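Local atomic coordinates of uncharacterized protein (Clostridium sporogenes, PDB entry 4Q0Y), a protein that is of unknown function but adopts a hot-dog, thioesterase-like fold, so a role related to thioester chemistry is possible though not established. Residues M3-S9 / P74-E80; K38-I42 / I122-F127; I63-S69 / I93-S98. All blocks are in the same frame, centred on the assembly; numbering follows the deposited sequence. Where two conformers were deposited one is given.

Contact 1 (M3-S9 / P74-E80); sequences MEISSLS and PNLKYVE. With CD (cadmium ion), chain M.
Main-chain hydrogen bonds tie Glu4 to Val79 as an antiparallel pair: Val79 N reaches Glu4 O at 2.9 Å, and Glu4 N returns a bond to Val79 O. Further along, Lys77 N gives Ser7 O a nearly straight bond (2.8 Å, 171°), and Ser9 N binds Asn75 O. Between Ile5 and Ser7 the register slips by one residue. Ser6 N (2.9 Å) and, weakly, Ser7 N (3.4 Å) converge on Lys77 O, the signature of a classic beta bulge. It lies where strand 4-15 pairs with strand 68-80 in the antiparallel sheet of the hot-dog fold.

Apolar contacts cover the face carrying Ile5, Leu8, Leu76 and Tyr78. Ile5 CD1 meets Leu76 CD2 with the side chains at about a right angle, whereas Leu8 CD2 lies alongside Pro74 CB. Helix 33-44 covers Ile5 and Leu8. On the other face, Val79 packs against Val79 of the second subunit, and Lys77 NZ forms a salt bridge with Asp86 of its own chain and a hydrogen bond with Asn82 of the second subunit.

At the strand ends, selenomethionine Met3 forms a Met-aromatic contact, its SE lying obliquely 5.0 Å from the Tyr78 ring centroid. Glu80 runs beside Met3, its CG anti to the backbone nitrogen (chi1 179°) and its chain extended, which takes the carboxylate to a cadmium ion, held unevenly (OE1 2.3 Å, OE2 2.7 Å); two waters also bind the metal.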
loop_
_atom_site.group_PDB
_atom_site.type_symbol
_atom_site.label_atom_id
_atom_site.label_comp_id
_atom_site.label_asym_id
_atom_site.label_seq_id
_atom_site.Cartn_x
_atom_site.Cartn_y
_atom_site.Cartn_z
HETATM N N MSE B 3 10.451 7.967 9.835
HETATM C CA MSE B 3 10.638 8.101 8.358
HETATM C C MSE B 3 9.737 7.151 7.593
HETATM O O MSE B 3 9.933 5.936 7.631
HETATM C CB MSE B 3 12.082 7.859 7.975
HETATM C CG MSE B 3 13.040 8.853 8.605
HETATM SE SE MSE B 3 14.860 8.573 7.886
HETATM C CE MSE B 3 14.724 7.047 6.628
ATOM N N GLU B 4 8.745 7.703 6.894
ATOM C CA GLU B 4 7.756 6.924 6.110
ATOM C C GLU B 4 7.802 7.372 4.643
ATOM O O GLU B 4 7.711 8.592 4.423
ATOM C CB GLU B 4 6.322 7.186 6.663
ATOM C CG GLU B 4 5.260 6.142 6.260
ATOM C CD GLU B 4 5.391 4.810 7.000
ATOM O OE1 GLU B 4 6.292 4.625 7.851
ATOM O OE2 GLU B 4 4.559 3.926 6.752
ATOM N N ILE B 5 7.851 6.418 3.682
ATOM C CA ILE B 5 7.808 6.736 2.245
ATOM C C ILE B 5 6.405 7.189 1.914
ATOM O O ILE B 5 5.429 6.448 2.143
ATOM C CB ILE B 5 8.148 5.558 1.301
ATOM C CG1 ILE B 5 9.548 5.009 1.595
ATOM C CG2 ILE B 5 8.064 5.994 -0.185
ATOM C CD1 ILE B 5 9.814 3.639 0.996
ATOM N N SER B 6 6.298 8.397 1.373
ATOM C CA SER B 6 5.002 8.948 0.971
ATOM C C SER B 6 4.704 8.666 -0.480
ATOM O O SER B 6 3.526 8.500 -0.831
ATOM C CB SER B 6 4.877 10.453 1.237
ATOM O OG SER B 6 5.990 11.142 0.722
ATOM N N SER B 7 5.732 8.683 -1.336
ATOM C CA SER B 7 5.544 8.427 -2.773
ATOM C C SER B 7 6.843 8.013 -3.431
ATOM O O SER B 7 7.925 8.341 -2.917
ATOM C CB SER B 7 4.979 9.666 -3.479
ATOM O OG SER B 7 5.864 10.795 -3.410
ATOM N N LEU B 8 6.730 7.294 -4.554
ATOM C CA LEU B 8 7.856 7.020 -5.462
ATOM C C LEU B 8 7.587 7.716 -6.771
ATOM O O LEU B 8 6.467 7.660 -7.265
ATOM C CB LEU B 8 7.985 5.538 -5.789
ATOM C CG LEU B 8 8.777 4.696 -4.812
ATOM C CD1 LEU B 8 8.199 4.726 -3.424
ATOM C CD2 LEU B 8 8.815 3.281 -5.352
ATOM N N SER B 9 8.607 8.349 -7.327
ATOM C CA SER B 9 8.504 9.023 -8.632
ATOM C C SER B 9 8.959 8.103 -9.763
ATOM O O SER B 9 8.437 8.189 -10.865
ATOM C CB SER B 9 9.284 10.325 -8.631
ATOM O OG SER B 9 10.626 10.094 -8.230
ATOM N N PRO B 74 14.908 2.983 -6.311
ATOM C CA PRO B 74 13.647 3.700 -6.161
ATOM C C PRO B 74 13.924 5.131 -5.732
ATOM O O PRO B 74 14.696 5.355 -4.778
ATOM C CB PRO B 74 12.907 2.927 -5.054
ATOM C CG PRO B 74 13.966 2.231 -4.300
ATOM C CD PRO B 74 15.033 1.894 -5.313
ATOM N N ASN B 75 13.338 6.074 -6.462
ATOM C CA ASN B 75 13.448 7.488 -6.206
ATOM C C ASN B 75 12.157 7.915 -5.546
ATOM O O ASN B 75 11.070 7.646 -6.063
ATOM C CB ASN B 75 13.683 8.232 -7.515
ATOM C CG ASN B 75 14.984 7.827 -8.146
ATOM O OD1 ASN B 75 16.040 7.986 -7.541
ATOM N ND2 ASN B 75 14.916 7.217 -9.313
ATOM N N LEU B 76 12.271 8.523 -4.375
ATOM C CA LEU B 76 11.131 8.669 -3.503
ATOM C C LEU B 76 11.087 9.951 -2.710
ATOM O O LEU B 76 12.069 10.703 -2.632
ATOM C CB LEU B 76 11.075 7.455 -2.578
ATOM C CG LEU B 76 12.325 7.198 -1.720
ATOM C CD1 LEU B 76 12.374 8.051 -0.466
ATOM C CD2 LEU B 76 12.401 5.708 -1.397
ATOM N N LYS B 77 9.938 10.166 -2.104
ATOM C CA LYS B 77 9.747 11.221 -1.091
ATOM C C LYS B 77 9.373 10.535 0.191
ATOM O O LYS B 77 8.625 9.544 0.148
ATOM C CB LYS B 77 8.649 12.206 -1.473
ATOM C CG LYS B 77 9.014 12.953 -2.719
ATOM C CD LYS B 77 7.991 13.963 -3.183
ATOM C CE LYS B 77 8.560 14.613 -4.452
ATOM N NZ LYS B 77 9.451 15.776 -4.153
ATOM N N TYR B 78 9.865 11.073 1.312
ATOM C CA TYR B 78 9.489 10.606 2.633
ATOM C C TYR B 78 9.215 11.725 3.605
ATOM O O TYR B 78 9.660 12.857 3.411
ATOM C CB TYR B 78 10.560 9.637 3.142
ATOM C CG TYR B 78 11.912 10.249 3.415
ATOM C CD1 TYR B 78 12.857 10.409 2.381
ATOM C CD2 TYR B 78 12.265 10.644 4.701
ATOM C CE1 TYR B 78 14.116 10.951 2.637
ATOM C CE2 TYR B 78 13.524 11.205 4.976
ATOM C CZ TYR B 78 14.448 11.352 3.930
ATOM O OH TYR B 78 15.694 11.912 4.168
ATOM N N VAL B 79 8.463 11.398 4.660
ATOM C CA VAL B 79 8.062 12.348 5.667
ATOM C C VAL B 79 8.867 12.063 6.934
ATOM O O VAL B 79 8.969 10.907 7.351
ATOM C CB VAL B 79 6.551 12.273 5.971
ATOM C CG1 VAL B 79 6.179 13.108 7.176
ATOM C CG2 VAL B 79 5.754 12.719 4.752
ATOM N N GLU B 80 9.400 13.124 7.514
ATOM C CA GLU B 80 10.083 13.096 8.807
ATOM C C GLU B 80 9.915 14.456 9.475
ATOM O O GLU B 80 10.096 15.505 8.836
ATOM C CB GLU B 80 11.555 12.724 8.590
ATOM C CG GLU B 80 12.390 12.684 9.857
ATOM C CD GLU B 80 13.862 12.422 9.588
ATOM O OE1 GLU B 80 14.212 11.792 8.573
ATOM O OE2 GLU B 80 14.694 12.874 10.400
HETATM CD CD CD M . 16.435 11.508 8.896
HETATM O O HOH W 1 17.752 10.053 8.129
HETATM O O HOH W 2 17.445 11.909 11.181
#

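Contact 2 (K38-I42 / I122-F127); sequences KFKVI and ILKEIF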
loop_
_atom_site.group_PDB
_atom_site.type_symbol
_atom_site.label_atom_id
_atom_site.label_comp_id
_atom_site.label_asym_id
_atom_site.label_seq_id
_atom_site.Cartn_x
_atom_site.Cartn_y
_atom_site.Cartn_z
ATOM N N LYS B 38 2.426 -0.098 -5.789
ATOM C CA LYS B 38 2.623 -1.446 -5.252
ATOM C C LYS B 38 4.009 -1.639 -4.605
ATOM O O LYS B 38 4.120 -2.230 -3.502
ATOM C CB LYS B 38 2.384 -2.498 -6.317
ATOM C CG LYS B 38 0.939 -2.641 -6.740
ATOM C CD LYS B 38 0.847 -3.464 -8.011
ATOM C CE LYS B 38 -0.549 -3.655 -8.504
ATOM N NZ LYS B 38 -0.599 -4.474 -9.756
ATOM N N PHE B 39 5.051 -1.085 -5.216
ATOM C CA PHE B 39 6.411 -1.180 -4.624
ATOM C C PHE B 39 6.529 -0.364 -3.332
ATOM O O PHE B 39 7.154 -0.813 -2.368
ATOM C CB PHE B 39 7.489 -0.767 -5.601
ATOM C CG PHE B 39 8.866 -1.234 -5.193
ATOM C CD1 PHE B 39 9.164 -2.589 -5.208
ATOM C CD2 PHE B 39 9.811 -0.345 -4.716
ATOM C CE1 PHE B 39 10.415 -3.037 -4.791
ATOM C CE2 PHE B 39 11.072 -0.773 -4.316
ATOM C CZ PHE B 39 11.370 -2.122 -4.350
ATOM N N LYS B 40 5.889 0.801 -3.292
ATOM C CA LYS B 40 5.847 1.627 -2.063
ATOM C C LYS B 40 5.303 0.824 -0.889
ATOM O O LYS B 40 5.862 0.861 0.208
ATOM C CB LYS B 40 4.996 2.888 -2.256
ATOM C CG LYS B 40 4.990 3.815 -1.039
ATOM C CD LYS B 40 4.020 4.986 -1.214
ATOM C CE LYS B 40 2.810 4.894 -0.319
ATOM N NZ LYS B 40 1.971 6.121 -0.388
ATOM N N VAL B 41 4.178 0.152 -1.117
ATOM C CA VAL B 41 3.496 -0.600 -0.075
ATOM C C VAL B 41 4.430 -1.682 0.499
ATOM O O VAL B 41 4.551 -1.809 1.718
ATOM C CB VAL B 41 2.167 -1.190 -0.582
ATOM C CG1 VAL B 41 1.599 -2.227 0.378
ATOM C CG2 VAL B 41 1.157 -0.052 -0.795
ATOM N N ILE B 42 5.122 -2.410 -0.384
ATOM C CA ILE B 42 6.123 -3.406 0.054
ATOM C C ILE B 42 7.224 -2.750 0.894
ATOM O O ILE B 42 7.506 -3.223 2.008
ATOM C CB ILE B 42 6.741 -4.165 -1.142
ATOM C CG1 ILE B 42 5.674 -5.082 -1.733
ATOM C CG2 ILE B 42 8.007 -4.935 -0.714
ATOM C CD1 ILE B 42 6.034 -5.653 -3.084
ATOM N N ILE B 122 3.259 -9.861 -6.570
ATOM C CA ILE B 122 3.220 -8.398 -6.756
ATOM C C ILE B 122 4.527 -7.909 -7.429
ATOM O O ILE B 122 4.481 -7.106 -8.361
ATOM C CB ILE B 122 2.948 -7.657 -5.424
ATOM C CG1 ILE B 122 1.555 -8.012 -4.892
ATOM C CG2 ILE B 122 3.096 -6.140 -5.582
ATOM C CD1 ILE B 122 1.366 -7.677 -3.428
ATOM N N LEU B 123 5.678 -8.390 -6.955
ATOM C CA LEU B 123 6.968 -8.028 -7.547
ATOM C C LEU B 123 7.080 -8.433 -9.008
ATOM O O LEU B 123 7.608 -7.666 -9.818
ATOM C CB LEU B 123 8.134 -8.600 -6.750
ATOM C CG LEU B 123 8.329 -7.967 -5.368
ATOM C CD1 LEU B 123 9.295 -8.827 -4.565
ATOM C CD2 LEU B 123 8.818 -6.534 -5.457
ATOM N N LYS B 124 6.538 -9.611 -9.339
ATOM C CA LYS B 124 6.444 -10.049 -10.744
ATOM C C LYS B 124 5.624 -9.095 -11.616
ATOM O O LYS B 124 6.008 -8.836 -12.752
ATOM C CB LYS B 124 5.949 -11.493 -10.858
ATOM C CG LYS B 124 7.007 -12.480 -10.364
ATOM C CD LYS B 124 6.511 -13.895 -10.118
ATOM C CE LYS B 124 5.985 -14.563 -11.368
ATOM N NZ LYS B 124 5.625 -15.985 -11.070
ATOM N N GLU B 125 4.546 -8.528 -11.062
ATOM C CA GLU B 125 3.760 -7.507 -11.767
ATOM C C GLU B 125 4.572 -6.221 -11.991
ATOM O O GLU B 125 4.542 -5.642 -13.092
ATOM C CB GLU B 125 2.446 -7.174 -11.043
ATOM C CG GLU B 125 1.468 -8.335 -11.035
ATOM C CD GLU B 125 0.324 -8.198 -10.044
ATOM O OE1 GLU B 125 0.194 -7.160 -9.360
ATOM O OE2 GLU B 125 -0.424 -9.190 -9.931
ATOM N N ILE B 126 5.270 -5.785 -10.950
ATOM C CA ILE B 126 6.062 -4.544 -10.994
ATOM C C ILE B 126 7.218 -4.626 -12.010
ATOM O O ILE B 126 7.448 -3.654 -12.779
ATOM C CB ILE B 126 6.646 -4.176 -9.615
ATOM C CG1 ILE B 126 5.513 -3.855 -8.645
ATOM C CG2 ILE B 126 7.635 -3.006 -9.702
ATOM C CD1 ILE B 126 5.912 -3.977 -7.190
ATOM N N PHE B 127 7.905 -5.762 -12.020
ATOM C CA PHE B 127 9.098 -5.949 -12.847
ATOM C C PHE B 127 8.848 -6.679 -14.180
ATOM O O PHE B 127 9.808 -7.018 -14.878
ATOM C CB PHE B 127 10.223 -6.564 -12.014
ATOM C CG PHE B 127 10.724 -5.626 -10.957
ATOM C CD1 PHE B 127 11.523 -4.532 -11.321
ATOM C CD2 PHE B 127 10.300 -5.741 -9.634
ATOM C CE1 PHE B 127 11.922 -3.618 -10.378
ATOM C CE2 PHE B 127 10.690 -4.825 -8.682
ATOM C CZ PHE B 127 11.515 -3.759 -9.052
#
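Two helices, 33-44 and 117-126, pack side by side against the sheet of the hot-dog fold, and this contact is the apolar seam between them, bridged by one salt link. The short segments run at 141° to each other, with axes 10.3 Å apart at closest approach, a spacing filled by branched aliphatic side chains.

Ile42 and Ile122 slide past each other in opposite directions, bringing Ile42 CD1 to Ile122 CG2. The same methyl of Ile42 also meets Leu123 CD2 at 3.8 Å, so it touches two neighbouring residues of helix 117-126. One turn on, Ile126 extends CD1 against the backbone of the first helix, 3.6 Å from Phe39 N, and touches Lys38 CB and Phe39 CB as well.

Phe39 has CG anti to its backbone nitrogen (chi1 -163°), and the edge of its ring faces Leu123: CD2 of Leu123 lies in the ring plane, 3.9 Å from Phe39 CE1. That CE1 also comes near the edge of the Phe127 ring, one face of which is covered by Ile126 CG2. Toward the sheet, Phe39 and Leu123 both rest on Ile93 of strand 83-95, while Phe127 reaches Tyr70 and Ile72 of strand 68-80.

Along the outer margin the extended Lys38 crosses Glu125 at about a right angle. Its ammonium group has a second acidic partner in Glu34. Lys38 NZ donates to Glu125 OE1 at 2.8 Å, approaching from above the carboxylate plane, 39° out of it.

Contact 3 (I63-S69 / I93-S98); sequences IESFKYS and ILVGDS
Ile93 O receives a CA-H contact from Ser69 where strands 68-80 and 83-95, a beta hairpin in the hot-dog sheet, come to the open end of their pairing. The side chain of Ile93 is turned to Leu123 of helix 117-126.

Leu94 forms a non-hydrogen-bonded pair with Ser69 and supplies the main apolar contact. Its CB stands over the centre of the Phe66 ring, 3.5 Å from the centroid and only 6° off the normal, a CH-pi contact. The first torsion sets CG beside the backbone nitrogen, and the second (chi2 169°) divides the two methyls between different partners: Leu94 CD1 reaches the ring at Phe66 CE1, and Leu94 CD2 packs against Ile63 CG2.

Val95 makes the hydrogen-bonded pair with Tyr68. Val95 N donates to Tyr68 O at 2.8 Å, and Tyr68 N returns a bond to Val95 O. Lys67 and Tyr68 both face Val95, a classic beta bulge. The CG1 methyl of Val95 lies at the edge of the Tyr68 ring, while Lys67 CG covers one face of that ring.

At Gly96 the backbone takes a positive phi (76°), which favours glycine. Gly96 O accepts from Lys67 N at 3.0 Å, the donor standing above the carbonyl plane, and Gly96 N is bound by Ser102 OG.

Asp97 runs alongside Phe66 in the same direction, with Asp97 CB 3.6 Å from Phe66 CE2; its carboxylate is held by Lys101 N. Asp97 CA also points its hydrogen at Ser65 O. Finally, a water joins the two segments, donating to Ser65 O at 2.8 Å and accepting from Ser98 N at 2.9 Å.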
loop_
_atom_site.group_PDB
_atom_site.type_symbol
_atom_site.label_atom_id
_atom_site.label_comp_id
_atom_site.label_asym_id
_atom_site.label_seq_id
_atom_site.Cartn_x
_atom_site.Cartn_y
_atom_site.Cartn_z
ATOM N N ILE B 63 21.707 -15.341 -9.455
ATOM C CA ILE B 63 20.660 -14.729 -10.238
ATOM C C ILE B 63 19.890 -15.694 -11.129
ATOM O O ILE B 63 18.700 -15.492 -11.356
ATOM C CB ILE B 63 21.177 -13.519 -11.015
ATOM C CG1 ILE B 63 22.190 -13.902 -12.112
ATOM C CG2 ILE B 63 21.757 -12.525 -10.021
ATOM C CD1 ILE B 63 22.569 -12.734 -12.993
ATOM N N GLU B 64 20.540 -16.763 -11.576
ATOM C CA GLU B 64 19.905 -17.745 -12.441
ATOM C C GLU B 64 18.760 -18.492 -11.769
ATOM O O GLU B 64 17.932 -19.080 -12.461
ATOM C CB GLU B 64 20.915 -18.755 -12.974
ATOM C CG GLU B 64 22.043 -18.200 -13.830
ATOM C CD GLU B 64 23.229 -17.638 -13.066
ATOM O OE1 GLU B 64 23.314 -17.721 -11.824
ATOM O OE2 GLU B 64 24.094 -17.089 -13.731
ATOM N N SER B 65 18.728 -18.484 -10.427
ATOM C CA SER B 65 17.683 -19.140 -9.646
ATOM C C SER B 65 16.366 -18.362 -9.582
ATOM O O SER B 65 15.403 -18.873 -9.075
ATOM C CB SER B 65 18.188 -19.377 -8.210
ATOM O OG SER B 65 19.412 -20.120 -8.224
ATOM N N PHE B 66 16.323 -17.148 -10.122
ATOM C CA PHE B 66 15.179 -16.246 -9.997
ATOM C C PHE B 66 14.616 -15.832 -11.354
ATOM O O PHE B 66 15.340 -15.794 -12.351
ATOM C CB PHE B 66 15.608 -15.009 -9.217
ATOM C CG PHE B 66 15.973 -15.308 -7.796
ATOM C CD1 PHE B 66 17.272 -15.691 -7.475
ATOM C CD2 PHE B 66 15.019 -15.218 -6.782
ATOM C CE1 PHE B 66 17.620 -16.001 -6.151
ATOM C CE2 PHE B 66 15.356 -15.516 -5.462
ATOM C CZ PHE B 66 16.652 -15.932 -5.158
ATOM N N LYS B 67 13.316 -15.539 -11.385
ATOM C CA LYS B 67 12.665 -15.025 -12.588
ATOM C C LYS B 67 13.265 -13.689 -13.014
ATOM O O LYS B 67 13.611 -13.523 -14.193
ATOM C CB LYS B 67 11.147 -14.885 -12.369
ATOM C CG LYS B 67 10.315 -14.332 -13.512
ATOM C CD LYS B 67 10.166 -15.345 -14.609
ATOM C CE LYS B 67 9.838 -14.666 -15.917
ATOM N NZ LYS B 67 9.491 -15.634 -16.988
ATOM N N TYR B 68 13.399 -12.762 -12.067
ATOM C CA TYR B 68 14.020 -11.458 -12.323
ATOM C C TYR B 68 15.084 -11.186 -11.294
ATOM O O TYR B 68 14.910 -11.530 -10.101
ATOM C CB TYR B 68 13.032 -10.323 -12.252
ATOM C CG TYR B 68 11.854 -10.468 -13.153
ATOM C CD1 TYR B 68 12.011 -10.382 -14.546
ATOM C CD2 TYR B 68 10.584 -10.685 -12.640
ATOM C CE1 TYR B 68 10.921 -10.526 -15.391
ATOM C CE2 TYR B 68 9.483 -10.821 -13.471
ATOM C CZ TYR B 68 9.655 -10.737 -14.846
ATOM O OH TYR B 68 8.601 -10.865 -15.687
ATOM N N SER B 69 16.185 -10.617 -11.761
ATOM C CA SER B 69 17.262 -10.145 -10.877
ATOM C C SER B 69 17.711 -8.792 -11.403
ATOM O O SER B 69 18.118 -8.678 -12.555
ATOM C CB SER B 69 18.451 -11.099 -10.749
ATOM O OG SER B 69 18.021 -12.419 -10.557
ATOM N N ILE B 93 17.594 -6.833 -5.978
ATOM C CA ILE B 93 16.322 -7.550 -5.866
ATOM C C ILE B 93 16.384 -8.848 -6.653
ATOM O O ILE B 93 16.889 -8.856 -7.772
ATOM C CB ILE B 93 15.117 -6.644 -6.235
ATOM C CG1 ILE B 93 13.813 -7.282 -5.788
ATOM C CG2 ILE B 93 15.082 -6.314 -7.724
ATOM C CD1 ILE B 93 12.702 -6.280 -5.565
ATOM N N LEU B 94 15.935 -9.936 -6.006
ATOM C CA LEU B 94 15.900 -11.276 -6.590
ATOM C C LEU B 94 14.462 -11.743 -6.466
ATOM O O LEU B 94 13.975 -11.950 -5.353
ATOM C CB LEU B 94 16.841 -12.185 -5.820
ATOM C CG LEU B 94 18.308 -11.786 -5.814
ATOM C CD1 LEU B 94 19.064 -12.638 -4.794
ATOM C CD2 LEU B 94 18.908 -11.915 -7.203
ATOM N N VAL B 95 13.767 -11.864 -7.595
ATOM C CA VAL B 95 12.316 -12.085 -7.617
ATOM C C VAL B 95 11.979 -13.478 -8.138
ATOM O O VAL B 95 12.276 -13.785 -9.298
ATOM C CB VAL B 95 11.570 -11.042 -8.489
ATOM C CG1 VAL B 95 10.052 -11.268 -8.482
ATOM C CG2 VAL B 95 11.891 -9.625 -8.045
ATOM N N GLY B 96 11.316 -14.284 -7.306
ATOM C CA GLY B 96 10.741 -15.534 -7.740
ATOM C C GLY B 96 11.692 -16.684 -7.952
ATOM O O GLY B 96 12.032 -17.024 -9.096
ATOM N N ASP B 97 12.098 -17.301 -6.845
ATOM C CA ASP B 97 12.846 -18.564 -6.899
ATOM C C ASP B 97 11.892 -19.740 -7.105
ATOM O O ASP B 97 10.676 -19.540 -7.247
ATOM C CB ASP B 97 13.795 -18.728 -5.697
ATOM C CG ASP B 97 13.088 -18.942 -4.352
ATOM O OD1 ASP B 97 11.857 -19.167 -4.265
ATOM O OD2 ASP B 97 13.830 -18.914 -3.348
ATOM N N SER B 98 12.437 -20.953 -7.094
ATOM C CA SER B 98 11.641 -22.173 -7.268
ATOM C C SER B 98 10.604 -22.396 -6.152
ATOM O O SER B 98 9.645 -23.104 -6.373
ATOM C CB SER B 98 12.550 -23.399 -7.399
ATOM O OG SER B 98 13.232 -23.664 -6.183
HETATM O O HOH W 3 15.209 -21.307 -7.663
#

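Overall arrangement
Strand 68-80 lies between strands 4-15 and 83-95; contact 1 is its pairing with the first near one end, contact 3 its pairing with the second near the other. Their centres lie about 26 Å apart, on opposite sides of the chain's centre. The centre of contact 2 lies about 15 and 14 Å from those of contacts 1 and 3, and it touches both: Phe39 and Lys40 meet Leu8, and Leu123 meets Ile93 and Val95. Along the chain, contact 3 is nested within the loop closed by contact 2, whereas contact 1 alternates with both. Helices 33-44 and 117-126 thus pack on one continuous sheet; contacts 1 and 2 also meet the second subunit, but contact 3 does not.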